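Local coordinates for ornithine carbamoyltransferase (Gloeobacter violaceus, PDB 3GD5), which probably catalyses the reversible transfer of the carbamoyl group from carbamoyl phosphate to ornithine, giving citrulline and phosphate on the route to arginine, at residues 226-231 with 266-271; 271-276 with 291-296. All coordinates share one frame; numbering follows the deposited sequence.

Contact 1: residues 226-231 with 266-271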
ATOM      1  N   ALA A 226      -3.881 -38.297  30.106  1.00 50.74           N
ATOM      2  CA  ALA A 226      -2.985 -37.144  30.100  1.00 47.44           C
ATOM      3  C   ALA A 226      -3.301 -36.208  31.256  1.00 45.68           C
ATOM      4  O   ALA A 226      -4.458 -36.058  31.641  1.00 45.18           O
ATOM      5  CB  ALA A 226      -3.105 -36.397  28.775  1.00 47.06           C
ATOM      6  N   HIS A 227      -2.267 -35.585  31.814  1.00 44.51           N
ATOM      7  CA  HIS A 227      -2.440 -34.642  32.921  1.00 43.34           C
ATOM      8  C   HIS A 227      -2.492 -33.238  32.331  1.00 41.92           C
ATOM      9  O   HIS A 227      -2.848 -32.275  33.009  1.00 40.13           O
ATOM     10  CB  HIS A 227      -1.251 -34.723  33.875  1.00 45.91           C
ATOM     11  CG  HIS A 227      -0.953 -36.109  34.343  1.00 48.51           C
ATOM     12  ND1 HIS A 227      -1.582 -36.682  35.428  1.00 50.74           N
ATOM     13  CD2 HIS A 227      -0.110 -37.050  33.855  1.00 48.97           C
ATOM     14  CE1 HIS A 227      -1.140 -37.916  35.588  1.00 51.77           C
ATOM     15  NE2 HIS A 227      -0.247 -38.164  34.647  1.00 51.98           N
ATOM     16  N   ILE A 228      -2.133 -33.140  31.055  1.00 41.43           N
ATOM     17  CA  ILE A 228      -2.094 -31.864  30.364  1.00 40.57           C
ATOM     18  C   ILE A 228      -2.519 -32.000  28.909  1.00 40.34           C
ATOM     19  O   ILE A 228      -1.945 -32.785  28.159  1.00 40.23           O
ATOM     20  CB  ILE A 228      -0.650 -31.276  30.382  1.00 40.96           C
ATOM     21  CG1 ILE A 228      -0.122 -31.210  31.812  1.00 38.17           C
ATOM     22  CG2 ILE A 228      -0.624 -29.883  29.753  1.00 40.94           C
ATOM     23  CD1 ILE A 228       1.228 -31.903  31.979  1.00 39.88           C
ATOM     24  N   LEU A 229      -3.543 -31.252  28.518  1.00 40.23           N
ATOM     25  CA  LEU A 229      -3.978 -31.239  27.123  1.00 40.66           C
ATOM     26  C   LEU A 229      -3.455 -29.907  26.563  1.00 38.34           C
ATOM     27  O   LEU A 229      -3.720 -28.841  27.113  1.00 36.00           O
ATOM     28  CB  LEU A 229      -5.501 -31.318  27.021  1.00 42.56           C
ATOM     29  CG  LEU A 229      -6.104 -32.650  27.479  1.00 44.20           C
ATOM     30  CD1 LEU A 229      -7.605 -32.618  27.265  1.00 44.23           C
ATOM     31  CD2 LEU A 229      -5.481 -33.806  26.695  1.00 44.79           C
ATOM     32  N   TYR A 230      -2.705 -29.985  25.472  1.00 38.48           N
ATOM     33  CA  TYR A 230      -2.088 -28.812  24.873  1.00 38.35           C
ATOM     34  C   TYR A 230      -2.487 -28.639  23.420  1.00 40.02           C
ATOM     35  O   TYR A 230      -2.560 -29.607  22.662  1.00 39.85           O
ATOM     36  CB  TYR A 230      -0.566 -28.958  24.957  1.00 37.31           C
ATOM     37  CG  TYR A 230       0.231 -27.680  24.806  1.00 37.01           C
ATOM     38  CD1 TYR A 230       0.246 -26.967  23.605  1.00 37.65           C
ATOM     39  CD2 TYR A 230       1.007 -27.206  25.862  1.00 36.51           C
ATOM     40  CE1 TYR A 230       1.021 -25.812  23.464  1.00 35.02           C
ATOM     41  CE2 TYR A 230       1.779 -26.061  25.734  1.00 37.03           C
ATOM     42  CZ  TYR A 230       1.782 -25.364  24.536  1.00 37.31           C
ATOM     43  OH  TYR A 230       2.528 -24.203  24.439  1.00 38.99           O
ATOM     44  N   THR A 231      -2.752 -27.401  23.031  1.00 40.30           N
ATOM     45  CA  THR A 231      -3.103 -27.130  21.650  1.00 39.42           C
ATOM     46  C   THR A 231      -2.644 -25.739  21.252  1.00 39.79           C
ATOM     47  O   THR A 231      -2.228 -24.941  22.092  1.00 37.72           O
ATOM     48  CB  THR A 231      -4.611 -27.273  21.398  1.00 38.45           C
ATOM     49  OG1 THR A 231      -4.844 -27.303  19.985  1.00 37.32           O
ATOM     50  CG2 THR A 231      -5.376 -26.119  22.019  1.00 36.39           C
ATOM     51  N   GLU A 266      -7.191 -34.721  37.160  1.00 59.89           N
ATOM     52  CA  GLU A 266      -6.541 -33.466  37.523  1.00 59.94           C
ATOM     53  C   GLU A 266      -5.918 -32.840  36.277  1.00 57.91           C
ATOM     54  O   GLU A 266      -4.962 -32.076  36.371  1.00 57.58           O
ATOM     55  CB  GLU A 266      -5.445 -33.712  38.568  1.00 62.16           C
ATOM     56  CG  GLU A 266      -5.548 -35.050  39.293  1.00 66.14           C
ATOM     57  CD  GLU A 266      -5.204 -36.236  38.398  1.00 67.87           C
ATOM     58  OE1 GLU A 266      -4.045 -36.306  37.923  1.00 69.65           O
ATOM     59  OE2 GLU A 266      -6.087 -37.094  38.169  1.00 67.09           O
ATOM     60  N   ALA A 267      -6.468 -33.167  35.113  1.00 55.20           N
ATOM     61  CA  ALA A 267      -5.949 -32.649  33.856  1.00 53.85           C
ATOM     62  C   ALA A 267      -6.010 -31.131  33.745  1.00 52.71           C
ATOM     63  O   ALA A 267      -6.996 -30.490  34.125  1.00 51.26           O
ATOM     64  CB  ALA A 267      -6.687 -33.282  32.682  1.00 54.16           C
ATOM     65  N   ILE A 268      -4.934 -30.575  33.201  1.00 51.98           N
ATOM     66  CA  ILE A 268      -4.789 -29.143  32.989  1.00 49.65           C
ATOM     67  C   ILE A 268      -4.810 -28.879  31.482  1.00 47.63           C
ATOM     68  O   ILE A 268      -4.419 -29.744  30.692  1.00 46.93           O
ATOM     69  CB  ILE A 268      -3.454 -28.646  33.619  1.00 50.81           C
ATOM     70  CG1 ILE A 268      -3.739 -28.010  34.981  1.00 51.02           C
ATOM     71  CG2 ILE A 268      -2.735 -27.685  32.699  1.00 52.83           C
ATOM     72  CD1 ILE A 268      -4.363 -28.954  35.972  1.00 50.09           C
ATOM     73  N   VAL A 269      -5.290 -27.699  31.089  1.00 44.73           N
ATOM     74  CA  VAL A 269      -5.352 -27.324  29.675  1.00 42.48           C
ATOM     75  C   VAL A 269      -4.434 -26.137  29.383  1.00 40.98           C
ATOM     76  O   VAL A 269      -4.563 -25.076  29.998  1.00 39.23           O
ATOM     77  CB  VAL A 269      -6.789 -26.942  29.243  1.00 42.97           C
ATOM     78  CG1 VAL A 269      -6.793 -26.499  27.785  1.00 41.47           C
ATOM     79  CG2 VAL A 269      -7.725 -28.128  29.428  1.00 42.77           C
ATOM     80  N   LEU A 270      -3.506 -26.325  28.448  1.00 37.94           N
ATOM     81  CA  LEU A 270      -2.571 -25.268  28.070  1.00 38.16           C
ATOM     82  C   LEU A 270      -2.745 -24.850  26.619  1.00 36.19           C
ATOM     83  O   LEU A 270      -3.071 -25.667  25.758  1.00 37.20           O
ATOM     84  CB  LEU A 270      -1.114 -25.717  28.275  1.00 36.43           C
ATOM     85  CG  LEU A 270      -0.631 -26.006  29.700  1.00 36.94           C
ATOM     86  CD1 LEU A 270       0.872 -26.248  29.700  1.00 35.47           C
ATOM     87  CD2 LEU A 270      -0.977 -24.836  30.602  1.00 36.91           C
ATOM     88  N   HIS A 271      -2.538 -23.563  26.358  1.00 35.07           N
ATOM     89  CA  HIS A 271      -2.622 -23.020  25.005  1.00 34.21           C
ATOM     90  C   HIS A 271      -1.611 -21.879  24.959  1.00 32.64           C
ATOM     91  O   HIS A 271      -1.675 -20.959  25.766  1.00 33.78           O
ATOM     92  CB  HIS A 271      -4.043 -22.510  24.709  1.00 33.41           C
ATOM     93  CG  HIS A 271      -4.255 -22.111  23.280  1.00 34.26           C
ATOM     94  ND1 HIS A 271      -5.325 -22.558  22.533  1.00 33.97           N
ATOM     95  CD2 HIS A 271      -3.546 -21.288  22.468  1.00 31.98           C
ATOM     96  CE1 HIS A 271      -5.269 -22.024  21.325  1.00 32.30           C
ATOM     97  NE2 HIS A 271      -4.200 -21.249  21.260  1.00 34.10           N
TER

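Contact 2: residues 271-276 with 291-296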
ATOM      1  N   HIS A 271      -2.538 -23.563  26.358  1.00 35.07           N
ATOM      2  CA  HIS A 271      -2.622 -23.020  25.005  1.00 34.21           C
ATOM      3  C   HIS A 271      -1.611 -21.879  24.959  1.00 32.64           C
ATOM      4  O   HIS A 271      -1.675 -20.959  25.766  1.00 33.78           O
ATOM      5  CB  HIS A 271      -4.043 -22.510  24.709  1.00 33.41           C
ATOM      6  CG  HIS A 271      -4.255 -22.111  23.280  1.00 34.26           C
ATOM      7  ND1 HIS A 271      -5.325 -22.558  22.533  1.00 33.97           N
ATOM      8  CD2 HIS A 271      -3.546 -21.288  22.468  1.00 31.98           C
ATOM      9  CE1 HIS A 271      -5.269 -22.024  21.325  1.00 32.30           C
ATOM     10  NE2 HIS A 271      -4.200 -21.249  21.260  1.00 34.10           N
ATOM     11  N   CYS A 272      -0.662 -21.949  24.033  1.00 33.75           N
ATOM     12  CA  CYS A 272       0.363 -20.910  23.925  1.00 34.20           C
ATOM     13  C   CYS A 272      -0.140 -19.529  23.455  1.00 33.47           C
ATOM     14  O   CYS A 272       0.570 -18.542  23.613  1.00 32.75           O
ATOM     15  CB  CYS A 272       1.487 -21.382  22.999  1.00 34.59           C
ATOM     16  SG  CYS A 272       0.926 -21.795  21.345  1.00 36.46           S
ATOM     17  N   LEU A 273      -1.346 -19.479  22.879  1.00 33.35           N
ATOM     18  CA  LEU A 273      -1.985 -18.244  22.384  1.00 33.68           C
ATOM     19  C   LEU A 273      -1.387 -17.669  21.094  1.00 34.29           C
ATOM     20  O   LEU A 273      -0.235 -17.942  20.763  1.00 35.92           O
ATOM     21  CB  LEU A 273      -1.976 -17.168  23.476  1.00 32.28           C
ATOM     22  CG  LEU A 273      -2.736 -17.515  24.766  1.00 35.54           C
ATOM     23  CD1 LEU A 273      -2.609 -16.381  25.764  1.00 33.51           C
ATOM     24  CD2 LEU A 273      -4.207 -17.790  24.449  1.00 34.21           C
ATOM     25  N   PRO A 274      -2.169 -16.871  20.336  1.00 34.29           N
ATOM     26  CA  PRO A 274      -3.557 -16.478  20.604  1.00 34.34           C
ATOM     27  C   PRO A 274      -4.459 -17.662  20.338  1.00 34.71           C
ATOM     28  O   PRO A 274      -4.033 -18.631  19.716  1.00 34.06           O
ATOM     29  CB  PRO A 274      -3.794 -15.335  19.611  1.00 33.21           C
ATOM     30  CG  PRO A 274      -2.967 -15.752  18.436  1.00 32.49           C
ATOM     31  CD  PRO A 274      -1.680 -16.219  19.104  1.00 33.93           C
ATOM     32  N   ALA A 275      -5.700 -17.588  20.804  1.00 35.82           N
ATOM     33  CA  ALA A 275      -6.642 -18.688  20.602  1.00 36.46           C
ATOM     34  C   ALA A 275      -7.804 -18.336  19.673  1.00 37.19           C
ATOM     35  O   ALA A 275      -8.268 -17.194  19.645  1.00 35.27           O
ATOM     36  CB  ALA A 275      -7.191 -19.138  21.951  1.00 36.15           C
ATOM     37  N   HIS A 276      -8.271 -19.324  18.915  1.00 36.31           N
ATOM     38  CA  HIS A 276      -9.410 -19.131  18.032  1.00 37.61           C
ATOM     39  C   HIS A 276     -10.558 -19.958  18.611  1.00 38.92           C
ATOM     40  O   HIS A 276     -10.719 -21.133  18.259  1.00 39.09           O
ATOM     41  CB  HIS A 276      -9.113 -19.614  16.606  1.00 36.86           C
ATOM     42  CG  HIS A 276      -7.953 -18.926  15.957  1.00 38.64           C
ATOM     43  ND1 HIS A 276      -7.639 -17.604  16.192  1.00 40.10           N
ATOM     44  CD2 HIS A 276      -7.025 -19.381  15.081  1.00 38.08           C
ATOM     45  CE1 HIS A 276      -6.564 -17.278  15.497  1.00 39.30           C
ATOM     46  NE2 HIS A 276      -6.172 -18.339  14.815  1.00 41.01           N
ATOM     47  N   SER A 291      -8.281 -24.693  32.863  1.00 45.36           N
ATOM     48  CA  SER A 291      -7.372 -23.866  32.090  1.00 43.94           C
ATOM     49  C   SER A 291      -6.272 -23.238  32.936  1.00 42.68           C
ATOM     50  O   SER A 291      -6.523 -22.786  34.057  1.00 41.38           O
ATOM     51  CB  SER A 291      -8.157 -22.754  31.398  1.00 44.05           C
ATOM     52  OG  SER A 291      -7.283 -21.795  30.833  1.00 45.01           O
ATOM     53  N   ARG A 292      -5.056 -23.211  32.394  1.00 40.76           N
ATOM     54  CA  ARG A 292      -3.924 -22.585  33.079  1.00 41.55           C
ATOM     55  C   ARG A 292      -3.249 -21.622  32.105  1.00 41.29           C
ATOM     56  O   ARG A 292      -2.139 -21.137  32.340  1.00 41.11           O
ATOM     57  CB  ARG A 292      -2.927 -23.636  33.556  1.00 41.50           C
ATOM     58  CG  ARG A 292      -3.487 -24.545  34.637  1.00 42.51           C
ATOM     59  CD  ARG A 292      -3.794 -23.777  35.901  1.00 42.21           C
ATOM     60  NE  ARG A 292      -4.389 -24.645  36.910  1.00 43.97           N
ATOM     61  CZ  ARG A 292      -5.677 -24.972  36.951  1.00 45.14           C
ATOM     62  NH1 ARG A 292      -6.518 -24.496  36.042  1.00 45.28           N
ATOM     63  NH2 ARG A 292      -6.122 -25.790  37.892  1.00 45.34           N
ATOM     64  N   ILE A 293      -3.958 -21.340  31.016  1.00 40.84           N
ATOM     65  CA  ILE A 293      -3.495 -20.452  29.952  1.00 39.43           C
ATOM     66  C   ILE A 293      -2.928 -19.101  30.399  1.00 38.26           C
ATOM     67  O   ILE A 293      -1.871 -18.683  29.913  1.00 36.89           O
ATOM     68  CB  ILE A 293      -4.635 -20.215  28.947  1.00 39.70           C
ATOM     69  CG1 ILE A 293      -4.937 -21.525  28.217  1.00 39.32           C
ATOM     70  CG2 ILE A 293      -4.261 -19.121  27.954  1.00 41.93           C
ATOM     71  CD1 ILE A 293      -6.170 -21.458  27.348  1.00 39.65           C
ATOM     72  N   TRP A 294      -3.621 -18.424  31.314  1.00 36.86           N
ATOM     73  CA  TRP A 294      -3.176 -17.121  31.797  1.00 36.68           C
ATOM     74  C   TRP A 294      -1.906 -17.256  32.639  1.00 37.54           C
ATOM     75  O   TRP A 294      -0.992 -16.432  32.515  1.00 37.55           O
ATOM     76  CB  TRP A 294      -4.304 -16.421  32.576  1.00 36.30           C
ATOM     77  CG  TRP A 294      -5.601 -16.355  31.774  1.00 39.30           C
ATOM     78  CD1 TRP A 294      -6.842 -16.721  32.203  1.00 39.08           C
ATOM     79  CD2 TRP A 294      -5.751 -15.990  30.387  1.00 38.09           C
ATOM     80  NE1 TRP A 294      -7.752 -16.622  31.176  1.00 39.99           N
ATOM     81  CE2 TRP A 294      -7.111 -16.175  30.052  1.00 38.30           C
ATOM     82  CE3 TRP A 294      -4.869 -15.532  29.398  1.00 38.76           C
ATOM     83  CZ2 TRP A 294      -7.615 -15.919  28.767  1.00 36.43           C
ATOM     84  CZ3 TRP A 294      -5.368 -15.279  28.118  1.00 38.62           C
ATOM     85  CH2 TRP A 294      -6.733 -15.475  27.817  1.00 36.31           C
ATOM     86  N   ASP A 295      -1.830 -18.291  33.478  1.00 37.49           N
ATOM     87  CA  ASP A 295      -0.621 -18.514  34.279  1.00 37.46           C
ATOM     88  C   ASP A 295       0.521 -18.881  33.325  1.00 36.19           C
ATOM     89  O   ASP A 295       1.662 -18.445  33.483  1.00 36.56           O
ATOM     90  CB  ASP A 295      -0.822 -19.657  35.290  1.00 40.02           C
ATOM     91  CG  ASP A 295      -1.839 -19.321  36.375  1.00 39.84           C
ATOM     92  OD1 ASP A 295      -1.968 -18.135  36.740  1.00 41.78           O
ATOM     93  OD2 ASP A 295      -2.499 -20.247  36.883  1.00 40.68           O
ATOM     94  N   GLU A 296       0.195 -19.688  32.326  1.00 35.87           N
ATOM     95  CA  GLU A 296       1.164 -20.121  31.328  1.00 34.95           C
ATOM     96  C   GLU A 296       1.742 -18.918  30.578  1.00 36.57           C
ATOM     97  O   GLU A 296       2.933 -18.878  30.284  1.00 36.96           O
ATOM     98  CB  GLU A 296       0.476 -21.075  30.352  1.00 34.20           C
ATOM     99  CG  GLU A 296       1.307 -21.506  29.162  1.00 35.54           C
ATOM    100  CD  GLU A 296       0.465 -22.221  28.117  1.00 35.55           C
ATOM    101  OE1 GLU A 296       1.040 -22.737  27.138  1.00 37.66           O
ATOM    102  OE2 GLU A 296      -0.775 -22.260  28.275  1.00 33.91           O
TER
HETATM  103  O   HOH W   1      -0.519 -19.225  27.459  1.00 33.52           O

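Contact 1: residues 226-231 with 266-271
Tyr230 and Leu270 meet on one face of a parallel strand pair. With CG of Tyr230 anti to the backbone N (chi1 -161°), CB hands the ring over toward the neighbouring strand. CG lies near Leu270 O, which sits over one ring face; CD2 rests 3.5 Å from Leu270 CB, CE2 follows along the same methylene and CD1 of Leu270, and OH passes beyond the pair to hydrogen-bond Asp144 of helix 138-152. Further back along the strands Leu270 CG packs 3.9 Å from CG2 of Ile228, whose beta-branched side chain suits an extended backbone. Four backbone bonds, their donors alternating between strands, run from His227 O to Thr231 N, the shortest Ile268 N to His227 O (2.7 Å), the longest Thr231 N to Leu270 O (3.2 Å). On the other face, Thr231 CG2 lies 3.6 Å from His271 ND1, while Thr231 OG1 bonds to Val163 O in strand 159-163. An alanine in place of Tyr230 would probably open a gap beside Leu270 and leave Asp144 without its hydroxyl partner. The margin of the Rossmann-like sheet is thus held by peptide groups, while its apolar layer carries one polar tip toward the probable carbamoyl phosphate site.

Contact 2: residues 271-276 with 291-296
Glu296 reaches His271 with its side chain fully stretched: CG is anti to the backbone N (chi1 174°), and the chain stays extended beyond it, carrying the carboxylate from the first turn of helix 293-312 to His271 on strand 268-271. There OE2 accepts the His271 backbone N-H at 2.9 Å through its syn lone pair, though the N-H...O angle of 143° shows a bent bond. The same oxygen lies 3.0 Å from His271 O, which sets two acceptors close together with no bond between them. A water bridges the two backbones, donating to His271 O (2.7 Å) and to Ile293 O (2.9 Å). Ile293 packs alongside: its CD1 presses on His271 CB at 3.5 Å, and CG2 meets Leu273 CD2 at 3.7 Å. In this Rossmann-like domain the segment is the HCLP loop of ornithine carbamoyltransferases, whose Cys272 and Leu273 probably bind carbamoyl phosphate, as in relatives, and which has a cis peptide between Leu273 and Pro274. Within it His271 NE2 donates to Pro274 O (3.0 Å), with Pro274 O 29° out of the imidazole plane, and so ties His271 to the loop that follows. Leu273, an apolar residue suited to this buried spot, also sends CD1 to Trp294 CZ3 (3.8 Å), their side chains crossing at about a right angle. One residue further along the helix, Asp295 OD1 forms a salt bridge with Arg102 of a second subunit.

Following the chain from the N terminus, strand 228-231 comes first, and contact 1 closes a loop of 34 residues, which includes two short helices, when strand 268-271 returns beside it. Contact 2 opens where contact 1 ends: the two share His271, and a smaller loop of 14 residues, holding helix 283-287, brings the chain back as helix 293-312 begins. The loops therefore lie in series, neither enclosing the other, with centres about 11 Å apart. They also meet directly, for Arg292 N probably hydrogen-bonds to Val269 O at 3.1 Å. Together they tie strand 268-271, at one margin of the five-stranded sheet within this chain, to its inner neighbour and to the C-terminal helix.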